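Local coordinates for protein interferon (Danio rerio, PDB 3PIV) that probably acts as a secreted antiviral cytokine of the alpha/beta interferon family, signalling by binding a cytokine receptor, at residues Thr81-Asp84 and Phe85-Leu89; Arg9-Ile12 and Ile13-Ser17; Thr33-Ser37 and Arg38-Leu42; Ile140-Val143 and Val144-Leu148. All coordinates share one frame; numbering follows the deposited sequence.

Interaction 1 of 4, residues Thr81-Asp84 and Phe85-Leu89; sequences TVED and FLNIL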
loop_
_atom_site.group_PDB
_atom_site.type_symbol
_atom_site.label_atom_id
_atom_site.label_comp_id
_atom_site.label_asym_id
_atom_site.label_seq_id
_atom_site.Cartn_x
_atom_site.Cartn_y
_atom_site.Cartn_z
ATOM N N THR A 81 -13.276 -9.808 4.444
ATOM C CA THR A 81 -12.419 -9.596 3.276
ATOM C C THR A 81 -11.366 -8.529 3.610
ATOM O O THR A 81 -10.197 -8.661 3.241
ATOM C CB THR A 81 -13.231 -9.205 2.027
ATOM O OG1 THR A 81 -14.222 -10.206 1.774
ATOM C CG2 THR A 81 -12.316 -9.063 0.786
ATOM N N VAL A 82 -11.759 -7.489 4.340
ATOM C CA VAL A 82 -10.773 -6.514 4.780
ATOM C C VAL A 82 -9.662 -7.200 5.575
ATOM O O VAL A 82 -8.468 -7.025 5.301
ATOM C CB VAL A 82 -11.386 -5.404 5.620
ATOM C CG1 VAL A 82 -10.277 -4.474 6.120
ATOM C CG2 VAL A 82 -12.404 -4.629 4.800
ATOM N N GLU A 83 -10.053 -8.023 6.535
ATOM C CA GLU A 83 -9.071 -8.705 7.369
ATOM C C GLU A 83 -8.143 -9.579 6.511
ATOM O O GLU A 83 -6.933 -9.627 6.725
ATOM C CB GLU A 83 -9.777 -9.528 8.462
ATOM C CG GLU A 83 -8.843 -10.430 9.278
ATOM C CD GLU A 83 -7.890 -9.660 10.177
ATOM O OE1 GLU A 83 -8.021 -8.423 10.310
ATOM O OE2 GLU A 83 -6.988 -10.294 10.754
ATOM N N ASP A 84 -8.704 -10.278 5.540
ATOM C CA ASP A 84 -7.857 -11.078 4.660
ATOM C C ASP A 84 -6.854 -10.200 3.913
ATOM O O ASP A 84 -5.681 -10.569 3.752
ATOM C CB ASP A 84 -8.700 -11.907 3.691
ATOM C CG ASP A 84 -9.454 -13.028 4.396
ATOM O OD1 ASP A 84 -8.935 -13.541 5.408
ATOM O OD2 ASP A 84 -10.557 -13.391 3.941
ATOM N N PHE A 85 -7.322 -9.032 3.481
ATOM C CA PHE A 85 -6.499 -8.092 2.738
ATOM C C PHE A 85 -5.318 -7.673 3.593
ATOM O O PHE A 85 -4.168 -7.664 3.135
ATOM C CB PHE A 85 -7.334 -6.875 2.351
ATOM C CG PHE A 85 -6.590 -5.855 1.546
ATOM C CD1 PHE A 85 -6.138 -4.691 2.131
ATOM C CD2 PHE A 85 -6.368 -6.053 0.187
ATOM C CE1 PHE A 85 -5.447 -3.736 1.381
ATOM C CE2 PHE A 85 -5.690 -5.109 -0.568
ATOM C CZ PHE A 85 -5.227 -3.947 0.030
ATOM N N LEU A 86 -5.615 -7.324 4.845
ATOM C CA LEU A 86 -4.598 -6.927 5.803
ATOM C C LEU A 86 -3.565 -8.026 5.975
ATOM O O LEU A 86 -2.365 -7.764 6.045
ATOM C CB LEU A 86 -5.232 -6.663 7.173
ATOM C CG LEU A 86 -6.245 -5.535 7.292
ATOM C CD1 LEU A 86 -6.677 -5.374 8.776
ATOM C CD2 LEU A 86 -5.628 -4.256 6.756
ATOM N N ASN A 87 -4.056 -9.254 6.066
ATOM C CA ASN A 87 -3.221 -10.408 6.366
ATOM C C ASN A 87 -2.308 -10.780 5.212
ATOM O O ASN A 87 -1.135 -11.063 5.402
ATOM C CB ASN A 87 -4.104 -11.596 6.746
ATOM C CG ASN A 87 -4.563 -11.527 8.186
ATOM O OD1 ASN A 87 -3.897 -10.918 9.031
ATOM N ND2 ASN A 87 -5.697 -12.155 8.482
ATOM N N ILE A 88 -2.852 -10.778 4.007
ATOM C CA ILE A 88 -2.040 -11.103 2.849
ATOM C C ILE A 88 -0.861 -10.123 2.781
ATOM O O ILE A 88 0.298 -10.515 2.639
ATOM C CB ILE A 88 -2.895 -11.134 1.555
ATOM C CG1 ILE A 88 -2.376 -12.192 0.586
ATOM C CG2 ILE A 88 -2.944 -9.782 0.874
ATOM C CD1 ILE A 88 -1.225 -11.720 -0.267
ATOM N N LEU A 89 -1.144 -8.841 2.936
ATOM C CA LEU A 89 -0.078 -7.853 2.857
ATOM C C LEU A 89 0.875 -7.921 4.061
ATOM O O LEU A 89 2.055 -7.596 3.939
ATOM C CB LEU A 89 -0.652 -6.438 2.691
ATOM C CG LEU A 89 -1.545 -6.169 1.464
ATOM C CD1 LEU A 89 -1.971 -4.707 1.460
ATOM C CD2 LEU A 89 -0.827 -6.479 0.176
HETATM O O HOH W 1 -7.055 -13.916 7.154
#

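Interaction 2 of 4, residues Arg9-Ile12 and Ile13-Ser17; sequences RYRI and ITTES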
loop_
_atom_site.group_PDB
_atom_site.type_symbol
_atom_site.label_atom_id
_atom_site.label_comp_id
_atom_site.label_asym_id
_atom_site.label_seq_id
_atom_site.Cartn_x
_atom_site.Cartn_y
_atom_site.Cartn_z
ATOM N N ARG A 9 7.721 -14.464 -6.769
ATOM C CA ARG A 9 6.298 -14.757 -6.839
ATOM C C ARG A 9 5.445 -13.600 -6.308
ATOM O O ARG A 9 4.303 -13.799 -5.892
ATOM C CB ARG A 9 5.990 -16.055 -6.090
ATOM C CG ARG A 9 6.474 -17.311 -6.825
ATOM C CD ARG A 9 6.338 -18.586 -5.973
ATOM N NE ARG A 9 4.948 -18.951 -5.692
ATOM C CZ ARG A 9 4.401 -18.950 -4.478
ATOM N NH1 ARG A 9 5.129 -18.606 -3.423
ATOM N NH2 ARG A 9 3.128 -19.299 -4.320
ATOM N N TYR A 10 5.998 -12.391 -6.360
ATOM C CA TYR A 10 5.314 -11.209 -5.843
ATOM C C TYR A 10 4.014 -10.955 -6.595
ATOM O O TYR A 10 3.055 -10.440 -6.037
ATOM C CB TYR A 10 6.221 -9.974 -5.921
ATOM C CG TYR A 10 5.752 -8.839 -5.041
ATOM C CD1 TYR A 10 6.302 -8.642 -3.778
ATOM C CD2 TYR A 10 4.742 -7.976 -5.461
ATOM C CE1 TYR A 10 5.875 -7.608 -2.964
ATOM C CE2 TYR A 10 4.302 -6.940 -4.652
ATOM C CZ TYR A 10 4.870 -6.762 -3.404
ATOM O OH TYR A 10 4.439 -5.741 -2.594
ATOM N N ARG A 11 3.997 -11.321 -7.871
ATOM C CA ARG A 11 2.821 -11.146 -8.709
ATOM C C ARG A 11 1.646 -11.844 -8.040
ATOM O O ARG A 11 0.509 -11.403 -8.127
ATOM C CB ARG A 11 3.086 -11.702 -10.113
ATOM C CG ARG A 11 1.922 -11.555 -11.080
ATOM C CD ARG A 11 1.561 -10.089 -11.314
ATOM N NE ARG A 11 0.297 -9.974 -12.041
ATOM C CZ ARG A 11 -0.304 -8.827 -12.356
ATOM N NH1 ARG A 11 0.236 -7.659 -12.014
ATOM N NH2 ARG A 11 -1.458 -8.855 -13.019
ATOM N N ILE A 12 1.937 -12.922 -7.330
ATOM C CA ILE A 12 0.912 -13.630 -6.567
ATOM C C ILE A 12 0.261 -12.751 -5.486
ATOM O O ILE A 12 -0.957 -12.777 -5.303
ATOM C CB ILE A 12 1.494 -14.884 -5.901
ATOM C CG1 ILE A 12 2.000 -15.853 -6.967
ATOM C CG2 ILE A 12 0.476 -15.519 -4.974
ATOM C CD1 ILE A 12 1.014 -16.106 -8.059
ATOM N N ILE A 13 1.082 -11.989 -4.769
ATOM C CA ILE A 13 0.586 -11.072 -3.742
ATOM C C ILE A 13 -0.263 -10.021 -4.409
ATOM O O ILE A 13 -1.340 -9.663 -3.923
ATOM C CB ILE A 13 1.744 -10.346 -3.018
ATOM C CG1 ILE A 13 2.609 -11.336 -2.239
ATOM C CG2 ILE A 13 1.204 -9.272 -2.092
ATOM C CD1 ILE A 13 1.831 -12.457 -1.575
ATOM N N THR A 14 0.239 -9.526 -5.535
ATOM C CA THR A 14 -0.454 -8.507 -6.306
ATOM C C THR A 14 -1.836 -8.970 -6.745
ATOM O O THR A 14 -2.826 -8.281 -6.537
ATOM C CB THR A 14 0.356 -8.112 -7.552
ATOM O OG1 THR A 14 1.620 -7.553 -7.154
ATOM C CG2 THR A 14 -0.419 -7.117 -8.383
ATOM N N THR A 15 -1.890 -10.135 -7.375
ATOM C CA THR A 15 -3.142 -10.693 -7.863
ATOM C C THR A 15 -4.151 -10.960 -6.739
ATOM O O THR A 15 -5.294 -10.499 -6.789
ATOM C CB THR A 15 -2.884 -12.016 -8.604
ATOM O OG1 THR A 15 -2.114 -11.758 -9.786
ATOM C CG2 THR A 15 -4.198 -12.664 -8.983
ATOM N N GLU A 16 -3.729 -11.710 -5.730
ATOM C CA GLU A 16 -4.640 -12.040 -4.639
ATOM C C GLU A 16 -5.114 -10.776 -3.906
ATOM O O GLU A 16 -6.301 -10.633 -3.620
ATOM C CB GLU A 16 -3.997 -13.032 -3.668
ATOM C CG GLU A 16 -3.614 -14.348 -4.309
ATOM C CD GLU A 16 -3.084 -15.376 -3.306
ATOM O OE1 GLU A 16 -2.591 -14.984 -2.222
ATOM O OE2 GLU A 16 -3.155 -16.590 -3.609
ATOM N N SER A 17 -4.203 -9.842 -3.638
ATOM C CA SER A 17 -4.582 -8.634 -2.886
ATOM C C SER A 17 -5.552 -7.753 -3.670
ATOM O O SER A 17 -6.521 -7.232 -3.107
ATOM C CB SER A 17 -3.350 -7.834 -2.420
ATOM O OG SER A 17 -2.675 -7.218 -3.505
#

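Interaction 3 of 4, residues Thr33-Ser37 and Arg38-Leu42; sequences TPFPS and RLYTL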
loop_
_atom_site.group_PDB
_atom_site.type_symbol
_atom_site.label_atom_id
_atom_site.label_comp_id
_atom_site.label_asym_id
_atom_site.label_seq_id
_atom_site.Cartn_x
_atom_site.Cartn_y
_atom_site.Cartn_z
ATOM N N THR A 33 -8.328 11.386 -6.293
ATOM C CA THR A 33 -7.499 11.695 -5.134
ATOM C C THR A 33 -6.019 11.634 -5.522
ATOM O O THR A 33 -5.623 10.824 -6.360
ATOM C CB THR A 33 -7.783 10.690 -3.995
ATOM O OG1 THR A 33 -9.164 10.770 -3.619
ATOM C CG2 THR A 33 -6.893 10.952 -2.777
ATOM N N PRO A 34 -5.201 12.497 -4.911
ATOM C CA PRO A 34 -3.756 12.556 -5.157
ATOM C C PRO A 34 -3.055 11.207 -4.970
ATOM O O PRO A 34 -3.434 10.412 -4.105
ATOM C CB PRO A 34 -3.268 13.547 -4.101
ATOM C CG PRO A 34 -4.453 14.434 -3.860
ATOM C CD PRO A 34 -5.648 13.552 -3.984
ATOM N N PHE A 35 -2.030 10.977 -5.779
ATOM C CA PHE A 35 -1.286 9.726 -5.793
ATOM C C PHE A 35 0.165 10.059 -6.121
ATOM O O PHE A 35 0.428 10.811 -7.062
ATOM C CB PHE A 35 -1.860 8.773 -6.859
ATOM C CG PHE A 35 -1.072 7.502 -7.005
ATOM C CD1 PHE A 35 -1.216 6.474 -6.084
ATOM C CD2 PHE A 35 -0.148 7.358 -8.018
ATOM C CE1 PHE A 35 -0.476 5.326 -6.186
ATOM C CE2 PHE A 35 0.600 6.198 -8.121
ATOM C CZ PHE A 35 0.429 5.184 -7.207
ATOM N N PRO A 36 1.123 9.504 -5.360
ATOM C CA PRO A 36 2.503 9.947 -5.592
ATOM C C PRO A 36 3.219 9.238 -6.758
ATOM O O PRO A 36 4.240 8.605 -6.543
ATOM C CB PRO A 36 3.194 9.626 -4.259
ATOM C CG PRO A 36 2.459 8.389 -3.757
ATOM C CD PRO A 36 1.033 8.489 -4.294
ATOM N N SER A 37 2.716 9.390 -7.976
ATOM C CA SER A 37 3.351 8.797 -9.161
ATOM C C SER A 37 4.786 9.291 -9.364
ATOM O O SER A 37 5.658 8.556 -9.805
ATOM C CB SER A 37 2.518 9.100 -10.405
ATOM O OG SER A 37 1.929 10.384 -10.286
ATOM N N ARG A 38 5.008 10.554 -9.051
ATOM C CA ARG A 38 6.337 11.132 -8.972
ATOM C C ARG A 38 7.273 10.212 -8.179
ATOM O O ARG A 38 8.342 9.811 -8.645
ATOM C CB ARG A 38 6.176 12.458 -8.238
ATOM C CG ARG A 38 4.678 12.801 -8.056
ATOM C CD ARG A 38 4.291 13.138 -6.613
ATOM N NE ARG A 38 5.110 12.475 -5.606
ATOM C CZ ARG A 38 5.072 12.804 -4.312
ATOM N NH1 ARG A 38 4.241 13.763 -3.913
ATOM N NH2 ARG A 38 5.847 12.191 -3.409
ATOM N N LEU A 39 6.843 9.864 -6.975
ATOM C CA LEU A 39 7.622 9.015 -6.078
ATOM C C LEU A 39 7.862 7.635 -6.677
ATOM O O LEU A 39 8.976 7.114 -6.637
ATOM C CB LEU A 39 6.877 8.880 -4.750
ATOM C CG LEU A 39 7.624 8.669 -3.438
ATOM C CD1 LEU A 39 6.863 7.651 -2.607
ATOM C CD2 LEU A 39 9.075 8.265 -3.647
ATOM N N TYR A 40 6.814 7.034 -7.229
ATOM C CA TYR A 40 6.936 5.689 -7.759
ATOM C C TYR A 40 7.904 5.653 -8.939
ATOM O O TYR A 40 8.653 4.687 -9.097
ATOM C CB TYR A 40 5.567 5.129 -8.163
ATOM C CG TYR A 40 4.877 4.419 -7.037
ATOM C CD1 TYR A 40 5.103 3.065 -6.803
ATOM C CD2 TYR A 40 4.044 5.103 -6.172
ATOM C CE1 TYR A 40 4.488 2.409 -5.753
ATOM C CE2 TYR A 40 3.426 4.452 -5.113
ATOM C CZ TYR A 40 3.651 3.110 -4.916
ATOM O OH TYR A 40 3.043 2.469 -3.878
ATOM N N THR A 41 7.879 6.704 -9.760
ATOM C CA THR A 41 8.816 6.828 -10.884
ATOM C C THR A 41 10.238 6.759 -10.336
ATOM O O THR A 41 11.049 5.960 -10.811
ATOM C CB THR A 41 8.607 8.152 -11.681
ATOM O OG1 THR A 41 7.359 8.105 -12.382
ATOM C CG2 THR A 41 9.728 8.369 -12.685
ATOM N N LEU A 42 10.518 7.580 -9.321
ATOM C CA LEU A 42 11.806 7.553 -8.629
ATOM C C LEU A 42 12.153 6.154 -8.110
ATOM O O LEU A 42 13.263 5.676 -8.304
ATOM C CB LEU A 42 11.806 8.564 -7.482
ATOM C CG LEU A 42 12.898 8.519 -6.405
ATOM C CD1 LEU A 42 14.228 9.007 -6.941
ATOM C CD2 LEU A 42 12.487 9.351 -5.195
#

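Interaction 4 of 4, residues Ile140-Val143 and Val144-Leu148; sequences IRRV and VKSHL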
loop_
_atom_site.group_PDB
_atom_site.type_symbol
_atom_site.label_atom_id
_atom_site.label_comp_id
_atom_site.label_asym_id
_atom_site.label_seq_id
_atom_site.Cartn_x
_atom_site.Cartn_y
_atom_site.Cartn_z
ATOM N N ILE A 140 -10.049 6.211 -1.025
ATOM C CA ILE A 140 -8.917 5.498 -0.441
ATOM C C ILE A 140 -8.728 4.129 -1.115
ATOM O O ILE A 140 -7.617 3.761 -1.496
ATOM C CB ILE A 140 -9.042 5.353 1.104
ATOM C CG1 ILE A 140 -8.425 6.565 1.810
ATOM C CG2 ILE A 140 -8.331 4.097 1.592
ATOM C CD1 ILE A 140 -8.775 7.903 1.224
ATOM N N ARG A 141 -9.822 3.396 -1.280
ATOM C CA ARG A 141 -9.794 2.103 -1.936
ATOM C C ARG A 141 -9.260 2.200 -3.384
ATOM O O ARG A 141 -8.411 1.402 -3.808
ATOM C CB ARG A 141 -11.193 1.501 -1.900
ATOM C CG ARG A 141 -11.324 0.171 -2.565
ATOM C CD ARG A 141 -12.674 -0.420 -2.250
ATOM N NE ARG A 141 -12.926 -1.635 -3.005
ATOM C CZ ARG A 141 -13.900 -1.769 -3.897
ATOM N NH1 ARG A 141 -14.716 -0.757 -4.139
ATOM N NH2 ARG A 141 -14.061 -2.921 -4.530
ATOM N N ARG A 142 -9.746 3.177 -4.139
ATOM C CA ARG A 142 -9.245 3.353 -5.506
ATOM C C ARG A 142 -7.746 3.684 -5.480
ATOM O O ARG A 142 -6.985 3.147 -6.278
ATOM C CB ARG A 142 -10.022 4.431 -6.257
ATOM C CG ARG A 142 -9.504 4.695 -7.701
ATOM C CD ARG A 142 -9.464 3.422 -8.534
ATOM N NE ARG A 142 -8.852 3.605 -9.856
ATOM C CZ ARG A 142 -7.540 3.571 -10.090
ATOM N NH1 ARG A 142 -6.688 3.374 -9.090
ATOM N NH2 ARG A 142 -7.074 3.744 -11.325
ATOM N N VAL A 143 -7.327 4.533 -4.539
ATOM C CA VAL A 143 -5.916 4.913 -4.399
ATOM C C VAL A 143 -5.025 3.706 -4.081
ATOM O O VAL A 143 -3.969 3.536 -4.677
ATOM C CB VAL A 143 -5.700 6.018 -3.328
ATOM C CG1 VAL A 143 -4.238 6.076 -2.888
ATOM C CG2 VAL A 143 -6.149 7.379 -3.859
ATOM N N VAL A 144 -5.473 2.862 -3.154
ATOM C CA VAL A 144 -4.726 1.665 -2.768
ATOM C C VAL A 144 -4.550 0.718 -3.958
ATOM O O VAL A 144 -3.504 0.082 -4.110
ATOM C CB VAL A 144 -5.418 0.926 -1.608
ATOM C CG1 VAL A 144 -4.839 -0.474 -1.429
ATOM C CG2 VAL A 144 -5.271 1.725 -0.330
ATOM N N LYS A 145 -5.581 0.625 -4.794
ATOM C CA LYS A 145 -5.474 -0.124 -6.049
ATOM C C LYS A 145 -4.286 0.378 -6.859
ATOM O O LYS A 145 -3.483 -0.407 -7.344
ATOM C CB LYS A 145 -6.751 -0.013 -6.880
ATOM C CG LYS A 145 -6.685 -0.798 -8.209
ATOM C CD LYS A 145 -7.928 -0.582 -9.060
ATOM C CE LYS A 145 -7.972 -1.529 -10.252
ATOM N NZ LYS A 145 -9.251 -1.389 -10.999
ATOM N N SER A 146 -4.167 1.696 -6.990
ATOM C CA SER A 146 -3.030 2.260 -7.711
ATOM C C SER A 146 -1.669 1.942 -7.077
ATOM O O SER A 146 -0.698 1.720 -7.783
ATOM C CB SER A 146 -3.199 3.761 -7.927
ATOM O OG SER A 146 -4.017 3.991 -9.063
ATOM N N HIS A 147 -1.587 1.924 -5.749
ATOM C CA HIS A 147 -0.326 1.567 -5.102
ATOM C C HIS A 147 0.013 0.127 -5.452
ATOM O O HIS A 147 1.158 -0.203 -5.769
ATOM C CB HIS A 147 -0.433 1.691 -3.575
ATOM C CG HIS A 147 -0.370 3.099 -3.071
ATOM N ND1 HIS A 147 0.814 3.782 -2.916
ATOM C CD2 HIS A 147 -1.353 3.948 -2.685
ATOM C CE1 HIS A 147 0.561 4.998 -2.466
ATOM N NE2 HIS A 147 -0.745 5.119 -2.307
ATOM N N LEU A 148 -0.984 -0.746 -5.372
ATOM C CA LEU A 148 -0.726 -2.162 -5.578
ATOM C C LEU A 148 -0.219 -2.399 -7.013
ATOM O O LEU A 148 0.660 -3.233 -7.230
ATOM C CB LEU A 148 -1.977 -3.005 -5.297
ATOM C CG LEU A 148 -2.464 -3.071 -3.835
ATOM C CD1 LEU A 148 -3.788 -3.799 -3.740
ATOM C CD2 LEU A 148 -1.417 -3.737 -2.945
HETATM O O HOH W 2 -3.786 2.952 -11.616
#

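Interaction 1 of 4, residues Thr81-Asp84 and Phe85-Leu89
Glu83 and Asn87, one helical turn apart, meet through their polar ends on the outer side of helix 79-101. Asn87 ND2 gives a weak hydrogen bond to Glu83 OE2 (3.2 Å, N-H...O angle 130°). The carboxylate and amide planes stand 88° apart, almost perpendicular. Glu83 reaches that far because CG lies anti to the backbone N and the chain then bends at chi2 (69°), carrying the carboxylate along the helix. One of its oxygens, OE1, pairs with the charge of Arg69 in a salt bridge, while the other takes the weak Asn87 bond. The Asn87 amide has a second acceptor in a bridging water, 2.6 Å from ND2; the same water donates to Asp84 OD1 at 2.6 Å. Asparagine suits this place, since one NH2 can serve both a carboxylate and a water.

Beneath these groups the main chain satisfies itself in i to i+4 fashion. Leu86 N donates to Val82 O (2.9 Å), and Ile88 N to Asp84 O (2.8 Å). Val82 and Leu86 put apolar branches on the same flank, CG1 of Val82 lying 4.3 Å from CG of Leu86, and need no polar partner. Phe85 turns inward to Leu21 of helix 10-23, Ile62 of helix 48-66 and Val144 of helix 134-158. Polar residues outside and branched or aromatic ones inside make this an amphipathic helix, here of the helical-bundle cytokine fold.

Interaction 2 of 4, residues Arg9-Ile12 and Ile13-Ser17
Thr15 folds back on the carbonyl of Arg11, giving it two hydrogen bonds. The backbone N donates at 2.8 Å to Arg11 O, nearly straight at 168°, and the hydroxyl OG1 donates to the same oxygen at 3.1 Å from above the carbonyl plane. The hydroxyl can do this because it lies beside the backbone N (chi1 -65°), turned toward the preceding turn; threonine therefore suits a partly exposed helix position, the carbonyl one turn back offering its hydroxyl an acceptor.

Around that pair lie the longer side chains. Arg11 bends at chi2 (62°), and its guanidinium comes over toward the next turn, NH1 lying 3.7 Å from CG2 of Thr14. Thr14 also meets Tyr10: its OG1 sits at the edge of the ring, 3.6 Å from CD2 and near the ring plane. On the outer flank Ile12 and Glu16 run side by side, the methyl CG2 of Ile12 lying beside the carboxylate end, 3.9 Å from CD of Glu16, while CG of Glu16 rests by Ile12 O.

The next shell fixes these groups. Asp152 of helix 134-158 takes a salt bridge from Arg11 NH1 and a hydrogen bond from Thr14 OG1, holding the guanidinium and the hydroxyl side by side with one carboxylate. Tyr10 is buried between helices, against Leu55 and Leu59 of helix 48-66 and Met151 of helix 134-158, while Ile13 packs on Ile88 of helix 79-101. These are the first two turns of helix 10-23, an amphipathic helix opening the helical bundle of a type I interferon, a helical cytokine.

Interaction 3 of 4, residues Thr33-Ser37 and Arg38-Leu42
Phe35 and Tyr40 lay their rings nearly parallel, planes 11° apart, but slid so far that they barely overlap: the centroids are 5.4 Å apart and the nearest atoms, CZ of Phe35 and CE2 of Tyr40, 3.7 Å. Phe35 presents its ring tip because CG stands anti to the backbone N (chi1 175°), swinging the ring along the chain toward the helix. Pro36 follows Phe35 in sequence, and its CD sits 3.4 Å above the Phe35 ring plane, toward the rim.

The same proline also meets Arg38, through CB rather than CD. That arginine has an unusual, nearly eclipsed chi1 of -9° and further bends at chi2 and chi3, which fold it back until Pro36 CB lies 3.5 Å above one face of the guanidinium. A rigid pyrrolidine gives the flat cation an apolar surface, although Arg115 brings a like charge close.

Pro36 occupies the N-cap position, where the residue's own N-H is not needed for the helix, though proline brings no side-chain cap; its O accepts from Tyr40 N at 3.1 Å. One residue on, Ser37 O takes two bonds from Thr41, N at 2.9 Å and OG1 from the opposite face of its plane. Tyr40 ends in a hydrogen bond to His147, against whose ring Phe35 also packs edge-to-face. An inverse gamma turn centred on Pro36, closed by Ser37 N donating to Phe35 O (2.8 Å), thus leads the loop into the N-terminus of helix 37-44.

Interaction 4 of 4, residues Ile140-Val143 and Val144-Leu148
Arg142 and Ser146 meet on the more open side of helix 134-158, where NH1 donates to OG in a short hydrogen bond (2.7 Å, N-H...O angle 152°), the hydroxyl lying slightly out of the guanidinium plane. Arg142 gets there by a bend at chi2 (55°) after an extended first torsion, and the short serine side chain brings its hydroxyl to NH1 one turn on. A water 2.8 Å from Ser146 OG also accepts a weak bond from Arg142 NH2, in the plane of the guanidinium at its edge. Lys145 comes over one face of that group with its methylene CD, 4.0 Å above the plane. Its extended chain does not keep the charges far apart, since Lys145 NZ lies 5.1 Å from Arg142 NE, so the two cations probably destabilise each other somewhat unless solvent screens them.

The inner flank is tighter and mostly apolar. Val143 and His147 run alongside each other from successive turns, with CG1 of Val143 3.6 Å from CD2 of the imidazole. Ile140 and Val144 touch more loosely through their CG2 methyls, 4.3 Å apart. Beta-branched residues fit here: Val143 packs on Leu123 and His119 of helix 111-129, and Val144 on Ile62 of helix 48-66.

His147 is a buried polar residue on this flank. Both ring nitrogens are hydrogen-bonded, NE2 to His119 NE2. Pairing of the two imidazoles implies that just one of the two NE2 atoms carries the proton and the other accepts; which one is not settled, and a neutral pair would be consistent with this buried setting.

From the N terminus the contacts come in series: interaction 2 in helix 10-23, interaction 3 at the start of helix 37-44, interaction 1 in helix 79-101 and interaction 4 in helix 134-158. Three join successive turns of one helix, and interaction 3 joins a loop to the helix it enters, so none closes a long loop, and none nests within or crosses another. They meet instead in space. Ser17 CB of interaction 2 touches Ile88 CG2 of interaction 1 at 3.8 Å, and Leu148 of interaction 4 packs on both. Interaction 3 reaches the same helix from the other side, through Phe35 and Tyr40. Interactions 1 and 3, about 24 Å apart between centres, do not touch; helix 134-158 lies between them.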